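Local coordinates for major pilin backbone protein T-antigen, T13 (Streptococcus pyogenes, PDB 6BBT) that probably forms the shaft of the streptococcal pilus as its major backbone pilin and serves as the T-antigen used in serotyping, at residues K9-K15 / K78-F84; T29-I35 / T61-Y67; P37-A41 / S53-T57; K115-D119 / K146-F150; V194-Q198 / I221-P227. All blocks are in the same frame, centred on the assembly; numbering follows the deposited sequence. Where two conformers were deposited one is given.

Interaction 1: residues K9-K15 / K78-F84; sequences KTLPITK and KTSNFNF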
# COMPACT_ATOMS: atom_id res chain seq x y z
N LYS A 9 17.89 -2.61 -25.74
CA LYS A 9 16.79 -3.52 -25.99
C LYS A 9 15.80 -3.64 -24.83
O LYS A 9 14.88 -4.46 -24.90
CB LYS A 9 17.35 -4.90 -26.30
CG LYS A 9 18.54 -4.88 -27.23
CD LYS A 9 18.85 -6.26 -27.78
CE LYS A 9 19.85 -6.19 -28.92
NZ LYS A 9 21.11 -5.49 -28.53
N THR A 10 15.98 -2.83 -23.79
CA THR A 10 15.16 -2.93 -22.58
C THR A 10 14.53 -1.60 -22.25
O THR A 10 15.08 -0.53 -22.54
CB THR A 10 15.99 -3.37 -21.36
OG1 THR A 10 17.01 -2.40 -21.11
CG2 THR A 10 16.62 -4.72 -21.61
N LEU A 11 13.35 -1.67 -21.64
CA LEU A 11 12.64 -0.50 -21.18
C LEU A 11 12.70 -0.51 -19.65
O LEU A 11 12.11 -1.37 -19.03
CB LEU A 11 11.21 -0.58 -21.64
CG LEU A 11 10.23 0.46 -21.11
CD1 LEU A 11 10.61 1.85 -21.60
CD2 LEU A 11 8.84 0.07 -21.56
N PRO A 12 13.43 0.44 -19.04
CA PRO A 12 13.37 0.54 -17.57
C PRO A 12 12.03 1.07 -17.05
O PRO A 12 11.38 1.88 -17.71
CB PRO A 12 14.51 1.51 -17.22
CG PRO A 12 14.90 2.17 -18.49
CD PRO A 12 14.51 1.26 -19.61
N ILE A 13 11.62 0.57 -15.88
CA ILE A 13 10.45 1.05 -15.15
C ILE A 13 10.91 1.43 -13.74
O ILE A 13 11.65 0.67 -13.09
CB ILE A 13 9.34 -0.03 -15.00
CG1 ILE A 13 8.97 -0.68 -16.35
CG2 ILE A 13 8.11 0.57 -14.33
CD1 ILE A 13 8.35 0.25 -17.38
N THR A 14 10.49 2.59 -13.26
CA THR A 14 10.73 3.00 -11.89
C THR A 14 9.40 3.07 -11.17
O THR A 14 8.42 3.55 -11.71
CB THR A 14 11.44 4.36 -11.81
OG1 THR A 14 12.76 4.22 -12.32
CG2 THR A 14 11.55 4.88 -10.34
N LYS A 15 9.38 2.56 -9.95
CA LYS A 15 8.23 2.68 -9.08
C LYS A 15 8.68 3.47 -7.87
O LYS A 15 9.66 3.10 -7.25
CB LYS A 15 7.75 1.31 -8.64
CG LYS A 15 6.63 1.33 -7.62
CD LYS A 15 5.37 2.01 -8.15
CE LYS A 15 4.27 2.03 -7.10
NZ LYS A 15 2.98 2.58 -7.60
N LYS A 78 11.75 1.43 -6.39
CA LYS A 78 12.13 0.14 -6.93
C LYS A 78 12.24 0.27 -8.45
O LYS A 78 11.67 1.19 -9.03
CB LYS A 78 11.08 -0.92 -6.66
CG LYS A 78 10.63 -1.09 -5.25
CD LYS A 78 11.60 -1.85 -4.42
CE LYS A 78 11.07 -1.89 -3.01
NZ LYS A 78 11.86 -2.78 -2.14
N THR A 79 12.94 -0.67 -9.07
CA THR A 79 13.07 -0.70 -10.52
C THR A 79 12.80 -2.07 -11.09
O THR A 79 13.06 -3.08 -10.45
CB THR A 79 14.47 -0.24 -10.97
OG1 THR A 79 15.44 -1.19 -10.53
CG2 THR A 79 14.80 1.12 -10.39
N SER A 80 12.24 -2.10 -12.28
CA SER A 80 12.12 -3.32 -13.06
C SER A 80 12.35 -2.96 -14.52
O SER A 80 12.80 -1.84 -14.84
CB SER A 80 10.73 -3.95 -12.85
OG SER A 80 10.70 -5.26 -13.39
N ASN A 81 12.06 -3.88 -15.42
CA ASN A 81 12.14 -3.57 -16.84
C ASN A 81 11.30 -4.50 -17.69
O ASN A 81 10.81 -5.51 -17.22
CB ASN A 81 13.61 -3.58 -17.31
CG ASN A 81 14.22 -4.96 -17.26
OD1 ASN A 81 14.02 -5.78 -18.16
ND2 ASN A 81 14.97 -5.23 -16.21
N PHE A 82 11.10 -4.11 -18.94
CA PHE A 82 10.63 -5.02 -19.96
C PHE A 82 11.79 -5.26 -20.90
O PHE A 82 12.60 -4.37 -21.15
CB PHE A 82 9.47 -4.41 -20.72
CG PHE A 82 8.24 -4.27 -19.91
CD1 PHE A 82 7.40 -5.36 -19.70
CD2 PHE A 82 7.88 -3.04 -19.38
CE1 PHE A 82 6.23 -5.23 -18.98
CE2 PHE A 82 6.71 -2.90 -18.66
CZ PHE A 82 5.89 -3.99 -18.46
N ASN A 83 11.85 -6.47 -21.43
CA ASN A 83 12.96 -6.85 -22.27
C ASN A 83 12.47 -7.20 -23.67
O ASN A 83 11.73 -8.17 -23.85
CB ASN A 83 13.68 -8.02 -21.64
CG ASN A 83 14.93 -8.40 -22.40
OD1 ASN A 83 15.42 -7.64 -23.23
ND2 ASN A 83 15.43 -9.60 -22.13
N PHE A 84 12.89 -6.39 -24.65
CA PHE A 84 12.53 -6.61 -26.05
C PHE A 84 13.52 -7.49 -26.82
O PHE A 84 13.20 -7.95 -27.92
CB PHE A 84 12.33 -5.27 -26.76
CG PHE A 84 11.21 -4.45 -26.19
CD1 PHE A 84 9.89 -4.78 -26.46
CD2 PHE A 84 11.48 -3.36 -25.36
CE1 PHE A 84 8.85 -4.04 -25.93
CE2 PHE A 84 10.45 -2.62 -24.82
CZ PHE A 84 9.13 -2.96 -25.10
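Leu11 and Phe82 face each other as a hydrogen-bonded pair in an antiparallel ladder that runs from Thr10/Asn83 to Lys15/Lys78, a worked example of how a beta ladder carries polar and apolar chemistry at once. Seven backbone bonds join the segments, from Phe84 N to Lys9 O (2.8 Å), just beyond the ladder, to the paired bonds between Lys15 and Lys78 at the other end; Lys15 N meets Lys78 O almost dead straight, at 179°. Between the rungs, CA-H groups add weak contacts, as where Asn81 CA lies 3.1 Å from Leu11 O.

The apolar contacts lie on the face of Leu11, Ile13 and Phe82. Leu11 runs alongside the Phe82 ring with CD2 3.9 Å from its CD2, while Ile13 CD1 meets the edge of that ring at CE2 (3.8 Å). Ile13 reaches it because CG1 stands beside its own backbone N (chi1 -51°). Phe84 takes Leu11 CB at its ring edge, CE2 to CB being 3.9 Å. The other face, with Thr10, Pro12, Thr14, Thr79, Asn81 and Asn83, is more open; there Thr10 CG2 touches Asn83 OD1, which accepts a bond from Glu85 N.

Lys15 NZ is covalently joined to Asn152 CG and hydrogen-bonded to Glu101. Backbone bonds to Lys78, and through Thr14 to strand 148-166, are consistent with a lysine held in place for that isopeptide link.

Interaction 2: residues T29-I35 / T61-Y67; sequences TTFTFTI and TKAIVSY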
# COMPACT_ATOMS: atom_id res chain seq x y z
N THR A 29 3.47 -5.87 -0.40
CA THR A 29 2.63 -5.96 -1.59
C THR A 29 3.47 -5.90 -2.86
O THR A 29 4.68 -5.64 -2.80
CB THR A 29 1.55 -4.85 -1.60
OG1 THR A 29 0.53 -5.16 -2.56
CG2 THR A 29 2.16 -3.49 -1.89
N THR A 30 2.85 -6.15 -4.00
CA THR A 30 3.56 -6.05 -5.28
C THR A 30 2.81 -5.06 -6.14
O THR A 30 1.62 -4.84 -5.94
CB THR A 30 3.67 -7.39 -6.03
OG1 THR A 30 2.35 -7.86 -6.30
CG2 THR A 30 4.40 -8.40 -5.18
N PHE A 31 3.53 -4.43 -7.05
CA PHE A 31 2.91 -3.67 -8.12
C PHE A 31 3.28 -4.34 -9.44
O PHE A 31 4.42 -4.75 -9.62
CB PHE A 31 3.37 -2.21 -8.11
CG PHE A 31 2.92 -1.49 -6.90
CD1 PHE A 31 1.69 -0.85 -6.88
CD2 PHE A 31 3.68 -1.51 -5.74
CE1 PHE A 31 1.25 -0.20 -5.75
CE2 PHE A 31 3.23 -0.86 -4.59
CZ PHE A 31 2.01 -0.21 -4.60
N THR A 32 2.32 -4.41 -10.35
CA THR A 32 2.49 -5.08 -11.61
C THR A 32 2.31 -4.08 -12.74
O THR A 32 1.33 -3.35 -12.77
CB THR A 32 1.48 -6.23 -11.73
OG1 THR A 32 1.82 -7.22 -10.76
CG2 THR A 32 1.52 -6.88 -13.12
N PHE A 33 3.27 -4.07 -13.65
CA PHE A 33 3.18 -3.25 -14.84
C PHE A 33 2.90 -4.17 -16.03
O PHE A 33 3.41 -5.29 -16.08
CB PHE A 33 4.47 -2.46 -15.01
CG PHE A 33 4.94 -1.90 -13.72
CD1 PHE A 33 4.25 -0.86 -13.13
CD2 PHE A 33 5.97 -2.51 -13.02
CE1 PHE A 33 4.63 -0.38 -11.89
CE2 PHE A 33 6.37 -2.02 -11.79
CZ PHE A 33 5.69 -0.96 -11.22
N THR A 34 2.07 -3.69 -16.94
CA THR A 34 1.64 -4.45 -18.10
C THR A 34 2.06 -3.68 -19.33
O THR A 34 1.96 -2.46 -19.38
CB THR A 34 0.11 -4.59 -18.14
OG1 THR A 34 -0.36 -5.07 -16.89
CG2 THR A 34 -0.30 -5.58 -19.22
N ILE A 35 2.49 -4.42 -20.34
CA ILE A 35 2.74 -3.87 -21.66
C ILE A 35 1.83 -4.60 -22.64
O ILE A 35 1.71 -5.83 -22.58
CB ILE A 35 4.24 -3.94 -22.06
CG1 ILE A 35 4.48 -3.19 -23.36
CG2 ILE A 35 4.75 -5.37 -22.16
CD1 ILE A 35 5.93 -2.86 -23.58
N THR A 61 5.09 -9.96 -20.87
CA THR A 61 4.24 -8.77 -20.88
C THR A 61 3.93 -8.19 -19.49
O THR A 61 3.17 -7.23 -19.39
CB THR A 61 2.93 -9.05 -21.63
OG1 THR A 61 2.25 -10.14 -21.02
CG2 THR A 61 3.21 -9.38 -23.11
N LYS A 62 4.51 -8.78 -18.44
CA LYS A 62 4.36 -8.34 -17.04
C LYS A 62 5.74 -8.09 -16.44
O LYS A 62 6.66 -8.89 -16.63
CB LYS A 62 3.66 -9.41 -16.20
CG LYS A 62 2.34 -9.94 -16.74
CD LYS A 62 1.25 -8.90 -16.75
CE LYS A 62 -0.10 -9.56 -16.95
NZ LYS A 62 -1.23 -8.59 -17.06
N ALA A 63 5.87 -6.98 -15.72
CA ALA A 63 7.01 -6.70 -14.86
C ALA A 63 6.48 -6.37 -13.45
O ALA A 63 5.39 -5.80 -13.30
CB ALA A 63 7.81 -5.55 -15.43
N ILE A 64 7.22 -6.77 -12.42
CA ILE A 64 6.74 -6.60 -11.04
C ILE A 64 7.82 -6.02 -10.14
O ILE A 64 9.01 -6.24 -10.36
CB ILE A 64 6.22 -7.93 -10.43
CG1 ILE A 64 7.35 -8.93 -10.20
CG2 ILE A 64 5.15 -8.56 -11.33
CD1 ILE A 64 6.90 -10.21 -9.51
N VAL A 65 7.40 -5.25 -9.13
CA VAL A 65 8.29 -4.84 -8.04
C VAL A 65 7.54 -5.21 -6.76
O VAL A 65 6.31 -5.29 -6.76
CB VAL A 65 8.65 -3.32 -8.02
CG1 VAL A 65 9.48 -2.91 -9.23
CG2 VAL A 65 7.42 -2.44 -7.88
N SER A 66 8.31 -5.43 -5.70
CA SER A 66 7.78 -5.92 -4.44
C SER A 66 8.21 -5.01 -3.34
O SER A 66 9.37 -4.59 -3.31
CB SER A 66 8.33 -7.31 -4.14
OG SER A 66 7.90 -8.19 -5.15
N TYR A 67 7.27 -4.71 -2.43
CA TYR A 67 7.58 -4.03 -1.17
C TYR A 67 7.33 -4.96 0.01
O TYR A 67 6.51 -5.86 -0.06
CB TYR A 67 6.68 -2.80 -1.03
CG TYR A 67 7.07 -1.72 -1.96
CD1 TYR A 67 8.03 -0.79 -1.59
CD2 TYR A 67 6.50 -1.61 -3.22
CE1 TYR A 67 8.41 0.24 -2.44
CE2 TYR A 67 6.88 -0.60 -4.10
CZ TYR A 67 7.84 0.33 -3.70
OH TYR A 67 8.22 1.36 -4.53
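Phe31 and Tyr67 turn their rings toward each other from a shared torsion: in both, CG is set opposite the carbonyl carbon (chi1 -65° and -72°), and the rings come rim to rim with planes at 87°. Tyr67 CD2 lies in the plane of the Phe31 ring, 3.6 Å from CE2, and neither ring covers the other's face. Phe33 swings its ring across Ala63 and Val65; Val65 CG2 sits at the ring edge, 4.0 Å from CZ, while Phe33 CD2 comes to 3.4 Å from Ala63 O.

These groups share the inward face of an antiparallel pair that belongs to one sheet of the Spy0128-like isopeptide domain, in the transthyretin clan. Seven backbone bonds tie the strands, among them Phe33 N to Ala63 O at 2.8 Å and Ile35 N to Thr61 O at 3.0 Å. On this face the isopeptide-linked side chain of Lys15, from strand 10-17, packs near the Phe31 ring and touches Phe33 and Tyr67, and Phe33 packs against Phe150.

On the other face Thr32 lies beside Ile64, OG1 3.6 Å from CG2, and Lys62 folds at its second torsion to run alongside Thr34. Tyr67 OH is hydrogen-bonded to Lys76 O.

Interaction 3: residues P37-A41 / S53-T57; sequences PDTTA and SGETT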
# COMPACT_ATOMS: atom_id res chain seq x y z
N PRO A 37 0.20 -4.22 -27.01
CA PRO A 37 0.27 -3.47 -28.28
C PRO A 37 -0.67 -2.27 -28.30
O PRO A 37 -1.79 -2.34 -27.79
CB PRO A 37 -0.20 -4.50 -29.33
CG PRO A 37 0.01 -5.84 -28.71
CD PRO A 37 -0.12 -5.65 -27.22
N ASP A 38 -0.20 -1.17 -28.88
CA ASP A 38 -1.08 -0.08 -29.28
C ASP A 38 -1.72 -0.56 -30.59
O ASP A 38 -1.09 -0.51 -31.64
CB ASP A 38 -0.30 1.23 -29.48
CG ASP A 38 -1.21 2.42 -29.78
OD1 ASP A 38 -2.40 2.23 -30.13
OD2 ASP A 38 -0.73 3.57 -29.67
N THR A 39 -2.97 -1.03 -30.49
CA THR A 39 -3.66 -1.73 -31.59
C THR A 39 -4.08 -0.83 -32.73
O THR A 39 -4.43 -1.33 -33.79
CB THR A 39 -4.94 -2.46 -31.10
OG1 THR A 39 -5.81 -1.53 -30.44
CG2 THR A 39 -4.59 -3.60 -30.15
N THR A 40 -4.08 0.48 -32.50
CA THR A 40 -4.47 1.47 -33.50
C THR A 40 -3.27 2.24 -34.05
O THR A 40 -3.46 3.18 -34.81
CB THR A 40 -5.49 2.45 -32.89
OG1 THR A 40 -4.91 3.14 -31.78
CG2 THR A 40 -6.74 1.70 -32.41
N ALA A 41 -2.06 1.83 -33.70
CA ALA A 41 -0.86 2.53 -34.17
C ALA A 41 -0.63 2.32 -35.69
O ALA A 41 -0.67 1.19 -36.17
CB ALA A 41 0.35 2.07 -33.38
N SER A 53 1.74 -1.70 -34.78
CA SER A 53 1.31 -2.21 -33.48
C SER A 53 2.43 -3.06 -32.89
O SER A 53 3.06 -3.83 -33.62
CB SER A 53 0.04 -3.04 -33.60
OG SER A 53 -1.07 -2.21 -33.84
N GLY A 54 2.71 -2.90 -31.60
CA GLY A 54 3.79 -3.65 -30.97
C GLY A 54 3.61 -5.16 -31.11
O GLY A 54 2.49 -5.64 -31.02
N GLU A 55 4.69 -5.88 -31.36
CA GLU A 55 4.64 -7.35 -31.49
C GLU A 55 5.04 -8.01 -30.17
O GLU A 55 6.03 -7.63 -29.54
CB GLU A 55 5.53 -7.82 -32.67
CG GLU A 55 4.75 -7.89 -33.99
CD GLU A 55 5.61 -7.78 -35.25
OE1 GLU A 55 6.80 -8.18 -35.25
OE2 GLU A 55 5.07 -7.30 -36.27
N THR A 56 4.24 -9.00 -29.75
CA THR A 56 4.35 -9.63 -28.44
C THR A 56 4.84 -11.08 -28.44
O THR A 56 4.88 -11.70 -27.37
CB THR A 56 2.99 -9.60 -27.72
OG1 THR A 56 2.02 -10.32 -28.50
CG2 THR A 56 2.51 -8.19 -27.50
N THR A 57 5.22 -11.63 -29.59
CA THR A 57 5.73 -13.00 -29.67
C THR A 57 7.10 -13.09 -29.01
O THR A 57 8.07 -12.52 -29.50
CB THR A 57 5.81 -13.51 -31.14
OG1 THR A 57 4.49 -13.73 -31.63
CG2 THR A 57 6.62 -14.82 -31.26
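Ser53 opens the contact by giving its hydroxyl to Asp38 O, OG to O 2.8 Å, the hydrogen bond that joins the two loops. OG reaches that oxygen because it is set beside the backbone N of Ser53 (chi1 -73°); it arrives 26° out of the carbonyl plane. Asp38 O is also the acceptor of the type I turn from Asp38 to Ala41, taking Ala41 N at 3.3 Å, and the two donors reach it from opposite faces of that plane. The principle is that a turn carbonyl can serve its own turn and a neighbouring loop together. Within the turn, Thr40 OG1 bonds Asp38 OD1 at 3.1 Å on the syn side of the carboxylate, and Thr40 N adds a weak bond to the same oxygen.

Gly54 follows, and its carbonyl lies beside CB and CG of Pro37, with O 3.4 Å from Pro37 CB. Glu55 turns its side chain the other way, where OE1 takes a bond from Ser90 N. Thr56 then returns to the contact with its methyl; CG2 is 3.6 Å from Pro37 CG, the two side chains meeting at about a right angle.

Asp38 and Gly54 each make backbone hydrogen bonds with Arg96, and Tyr97 OH bonds Glu55 O. The loops, leading out of strands 29-37 and 51-53, thus lie against strand 93-101, which pairs with both of those strands.

Interaction 4: residues K115-D119 / K146-F150; sequences KWTVD and KPIRF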
# COMPACT_ATOMS: atom_id res chain seq x y z
N LYS A 115 -1.03 6.30 -18.13
CA LYS A 115 -0.71 5.48 -19.29
C LYS A 115 0.53 6.01 -19.97
O LYS A 115 0.64 7.21 -20.24
CB LYS A 115 -1.85 5.51 -20.30
CG LYS A 115 -3.22 5.18 -19.75
CD LYS A 115 -3.29 3.76 -19.27
CE LYS A 115 -4.73 3.40 -18.91
NZ LYS A 115 -4.83 1.94 -18.76
N TRP A 116 1.44 5.10 -20.30
CA TRP A 116 2.68 5.45 -20.95
C TRP A 116 2.70 4.79 -22.32
O TRP A 116 2.12 3.72 -22.51
CB TRP A 116 3.85 4.95 -20.12
CG TRP A 116 3.97 5.69 -18.84
CD1 TRP A 116 3.24 5.52 -17.71
CD2 TRP A 116 4.87 6.77 -18.58
NE1 TRP A 116 3.64 6.41 -16.74
CE2 TRP A 116 4.64 7.20 -17.25
CE3 TRP A 116 5.84 7.43 -19.34
CZ2 TRP A 116 5.35 8.24 -16.66
CZ3 TRP A 116 6.57 8.45 -18.75
CH2 TRP A 116 6.32 8.85 -17.42
N THR A 117 3.36 5.44 -23.26
CA THR A 117 3.53 4.91 -24.60
C THR A 117 5.00 4.73 -24.90
O THR A 117 5.83 5.52 -24.45
CB THR A 117 2.82 5.75 -25.70
OG1 THR A 117 2.96 5.08 -26.96
CG2 THR A 117 3.38 7.15 -25.78
N VAL A 118 5.30 3.66 -25.62
CA VAL A 118 6.65 3.21 -25.84
C VAL A 118 6.84 2.89 -27.32
O VAL A 118 6.13 2.05 -27.86
CB VAL A 118 6.94 1.94 -25.01
CG1 VAL A 118 8.37 1.46 -25.25
CG2 VAL A 118 6.73 2.20 -23.53
N ASP A 119 7.80 3.57 -27.97
CA ASP A 119 8.24 3.21 -29.33
C ASP A 119 9.56 2.47 -29.29
O ASP A 119 10.55 2.98 -28.77
CB ASP A 119 8.37 4.46 -30.20
CG ASP A 119 7.03 5.03 -30.61
OD1 ASP A 119 6.01 4.31 -30.57
OD2 ASP A 119 7.00 6.20 -31.01
N LYS A 146 10.39 11.09 -21.54
CA LYS A 146 10.87 10.92 -20.18
C LYS A 146 10.77 9.45 -19.75
O LYS A 146 9.93 8.71 -20.27
CB LYS A 146 10.13 11.83 -19.20
CG LYS A 146 8.63 11.74 -19.28
CD LYS A 146 7.94 12.43 -18.11
CE LYS A 146 7.65 13.90 -18.38
NZ LYS A 146 6.60 14.37 -17.44
N PRO A 147 11.63 9.03 -18.80
CA PRO A 147 11.58 7.65 -18.34
C PRO A 147 10.26 7.34 -17.63
O PRO A 147 9.62 8.24 -17.09
CB PRO A 147 12.79 7.54 -17.41
CG PRO A 147 13.08 8.93 -16.97
CD PRO A 147 12.67 9.81 -18.10
N ILE A 148 9.84 6.09 -17.70
CA ILE A 148 8.58 5.67 -17.08
C ILE A 148 8.77 5.61 -15.57
O ILE A 148 9.62 4.90 -15.09
CB ILE A 148 8.12 4.31 -17.61
CG1 ILE A 148 7.87 4.42 -19.13
CG2 ILE A 148 6.84 3.87 -16.89
CD1 ILE A 148 7.17 3.23 -19.75
N ARG A 149 7.96 6.37 -14.83
CA ARG A 149 7.98 6.33 -13.36
C ARG A 149 6.55 6.34 -12.86
O ARG A 149 5.81 7.29 -13.11
CB ARG A 149 8.71 7.55 -12.81
CG ARG A 149 8.61 7.77 -11.31
CD ARG A 149 9.43 8.99 -10.92
NE ARG A 149 9.47 9.22 -9.48
CZ ARG A 149 8.55 9.87 -8.77
NH1 ARG A 149 7.45 10.38 -9.33
NH2 ARG A 149 8.73 10.01 -7.45
N PHE A 150 6.16 5.27 -12.17
CA PHE A 150 4.84 5.21 -11.54
C PHE A 150 4.99 5.63 -10.10
O PHE A 150 5.98 5.27 -9.45
CB PHE A 150 4.29 3.79 -11.62
CG PHE A 150 3.97 3.36 -13.01
CD1 PHE A 150 2.80 3.80 -13.62
CD2 PHE A 150 4.84 2.54 -13.71
CE1 PHE A 150 2.51 3.43 -14.93
CE2 PHE A 150 4.55 2.16 -15.02
CZ PHE A 150 3.38 2.61 -15.62
O HOH W 1 3.14 7.63 -13.96
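Arg149 O receives a hydrogen bond from water 1 at 2.8 Å, and the same water accepts from Trp116 NE1 at 3.1 Å, lying at the indole edge in the ring plane. This water bridge supplies the polar link between two strands of the Spy0128-like isopeptide domain, where the tryptophan of strand 116-123 packs between its own sheet and that of strand 148-166. It illustrates how one large aromatic residue can link two sheets: the strand axes here approach no closer than 9.2 Å.

The main chain around Ile148 lies over one face of the indole. Ile148 CA stands 3.8 Å from the centroid of the six-membered ring and 9° from its normal, a CH-pi contact. Ile148 CG1 lies 3.6 Å from Trp116 CE3, its CG2 lies over the same face toward the rim, and Arg149 N is there too. The indole edge points at the face of Phe150 in an offset edge-to-face pair, planes at 72°, with Trp116 CD1 3.6 Å from Phe150 CE1.

With CG beside the backbone N of Trp116 (chi1 -68°), the indole is directed across to the second strand. Phe150 also packs on Ile13 of strand 10-17, and the Arg149 guanidinium is salt-bridged to Glu151. Ile148 CD1 also rests 3.9 Å from Val118 CG2.

Interaction 5: residues V194-Q198 / I221-P227; sequences VKIIQ and IMLAKLP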
# COMPACT_ATOMS: atom_id res chain seq x y z
N VAL A 194 3.93 -1.19 15.51
CA VAL A 194 3.02 -0.08 15.29
C VAL A 194 3.15 0.80 16.54
O VAL A 194 3.19 0.31 17.68
CB VAL A 194 1.56 -0.60 15.14
CG1 VAL A 194 0.55 0.55 15.01
CG2 VAL A 194 1.43 -1.50 13.90
N LYS A 195 3.18 2.11 16.32
CA LYS A 195 3.33 3.06 17.42
C LYS A 195 2.05 3.23 18.23
O LYS A 195 0.95 3.20 17.69
CB LYS A 195 3.77 4.41 16.88
CG LYS A 195 5.09 4.35 16.14
CD LYS A 195 6.23 4.13 17.13
CE LYS A 195 7.47 3.70 16.42
NZ LYS A 195 8.57 3.69 17.41
N ILE A 196 2.21 3.37 19.54
CA ILE A 196 1.13 3.69 20.43
C ILE A 196 1.59 4.86 21.31
O ILE A 196 2.77 4.91 21.69
CB ILE A 196 0.70 2.48 21.26
CG1 ILE A 196 -0.58 2.75 22.06
CG2 ILE A 196 1.79 1.99 22.21
CD1 ILE A 196 -1.22 1.49 22.60
N ILE A 197 0.67 5.76 21.65
CA ILE A 197 0.96 6.84 22.60
C ILE A 197 0.20 6.54 23.86
O ILE A 197 -1.03 6.44 23.85
CB ILE A 197 0.62 8.23 22.05
CG1 ILE A 197 1.42 8.46 20.77
CG2 ILE A 197 0.90 9.31 23.12
CD1 ILE A 197 0.97 9.64 19.93
N GLN A 198 0.94 6.41 24.95
CA GLN A 198 0.42 5.87 26.19
C GLN A 198 1.04 6.66 27.34
O GLN A 198 2.26 6.74 27.44
CB GLN A 198 0.83 4.39 26.24
CG GLN A 198 0.60 3.67 27.56
CD GLN A 198 0.89 2.17 27.45
OE1 GLN A 198 0.97 1.61 26.36
NE2 GLN A 198 1.04 1.53 28.59
N ILE A 221 -5.64 5.97 25.27
CA ILE A 221 -4.43 5.56 24.57
C ILE A 221 -4.75 5.76 23.07
O ILE A 221 -5.93 5.75 22.69
CB ILE A 221 -4.10 4.11 25.00
CG1 ILE A 221 -2.63 3.81 24.90
CG2 ILE A 221 -4.96 3.07 24.28
CD1 ILE A 221 -2.27 2.51 25.60
N MET A 222 -3.75 6.03 22.24
CA MET A 222 -4.00 6.19 20.79
C MET A 222 -2.89 5.58 19.95
O MET A 222 -1.71 5.74 20.24
CB MET A 222 -4.18 7.65 20.38
CG MET A 222 -4.63 7.79 18.91
SD MET A 222 -4.58 9.45 18.21
CE MET A 222 -3.28 10.17 19.19
N LEU A 223 -3.30 4.87 18.90
CA LEU A 223 -2.40 4.37 17.89
C LEU A 223 -2.70 5.28 16.71
O LEU A 223 -3.77 5.16 16.11
CB LEU A 223 -2.68 2.90 17.56
CG LEU A 223 -2.54 1.95 18.76
CD1 LEU A 223 -3.90 1.67 19.37
CD2 LEU A 223 -1.87 0.63 18.40
N ALA A 224 -1.78 6.18 16.38
CA ALA A 224 -2.08 7.27 15.43
C ALA A 224 -1.72 6.97 13.97
O ALA A 224 -2.16 7.71 13.07
CB ALA A 224 -1.37 8.55 15.86
N LYS A 225 -0.91 5.93 13.74
CA LYS A 225 -0.39 5.58 12.43
C LYS A 225 -0.60 4.08 12.22
O LYS A 225 0.33 3.32 12.00
CB LYS A 225 1.09 5.98 12.34
CG LYS A 225 1.35 7.50 12.48
CD LYS A 225 2.84 7.85 12.55
CE LYS A 225 3.07 9.33 12.90
NZ LYS A 225 4.53 9.72 12.96
N LEU A 226 -1.87 3.68 12.30
CA LEU A 226 -2.26 2.29 12.31
C LEU A 226 -2.46 1.79 10.86
O LEU A 226 -3.09 2.49 10.07
CB LEU A 226 -3.57 2.17 13.10
CG LEU A 226 -4.09 0.78 13.44
CD1 LEU A 226 -3.16 -0.04 14.31
CD2 LEU A 226 -5.42 0.94 14.14
N PRO A 227 -1.94 0.60 10.53
CA PRO A 227 -2.16 0.06 9.19
C PRO A 227 -3.64 -0.18 8.90
O PRO A 227 -4.40 -0.55 9.80
CB PRO A 227 -1.38 -1.25 9.18
CG PRO A 227 -0.37 -1.11 10.24
CD PRO A 227 -1.01 -0.25 11.30
O HOH W 2 2.91 3.01 13.46
O HOH W 3 0.37 4.05 15.20
O HOH W 4 0.58 6.43 17.94
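An antiparallel strand pair, 193-198 with 220-227, carries this contact in the second family region (DUF7601, transthyretin clan), and it shows what happens when one partner turns a corner. Ile197 and Met222 form the regular hydrogen-bonded pair: Ile197 N to Met222 O is 2.8 Å, and Met222 N returns to Ile197 O at 3.2 Å.

At Ala224 and Lys225 the chain leaves the ladder and waters take over. Water 2 accepts from Lys195 N and donates to Lys225 O, both at 3.0 Å. Water 3 gives to Lys195 O and takes from Lys225 N, each 2.7 Å, and water 4 accepts from Ala224 N.

The apolar side is packed by Ile196, Ile221 and Val194. Ile196 CG1 lies 3.9 Å from Leu223 CG. Ile221 puts CG1 opposite its backbone N (chi1 -153°), which carries CD1 alongside Gln198, whose OE1 is bonded to Tyr211 OH. Farther on, Val194 splits its methyls: CG1 meets Leu226 CD1 at 3.8 Å, and CG2 reaches Pro227 CD tip to tip. Lys225 is salt-bridged to Asp21 and Glu23, which lie between strands 10-17 and 29-37, and Lys195 to Asp204.

Strand 220-227 also bonds with strand 148-166 through Ile221 and Leu223. The whole is an antiparallel pair whose second strand turns a corner at Ala224 and Lys225, with waters bridging the backbones there, in a beta domain of the transthyretin clan.

Overall arrangement
Interactions 1 to 4 lie within the Spy0128-like domain and interaction 5 in the DUF7601 region, on the opposite side of the chain's centre, with interaction 1 about 38 Å away between centres. Along the chain, interaction 3 is nested inside interaction 2, which is nested inside interaction 1; interactions 4 and 5 follow in series. Interactions 1 and 2 touch, centres about 10 Å apart, and interaction 4 meets both, its strand 148-166 neighbouring strand 10-17. Interaction 3 lies at the outer end, about 50 Å from interaction 5 between centres. Strand 148-166 also pairs with strand 220-227, so one long, interrupted strand runs through both regions, consistent with an elongated pilus subunit.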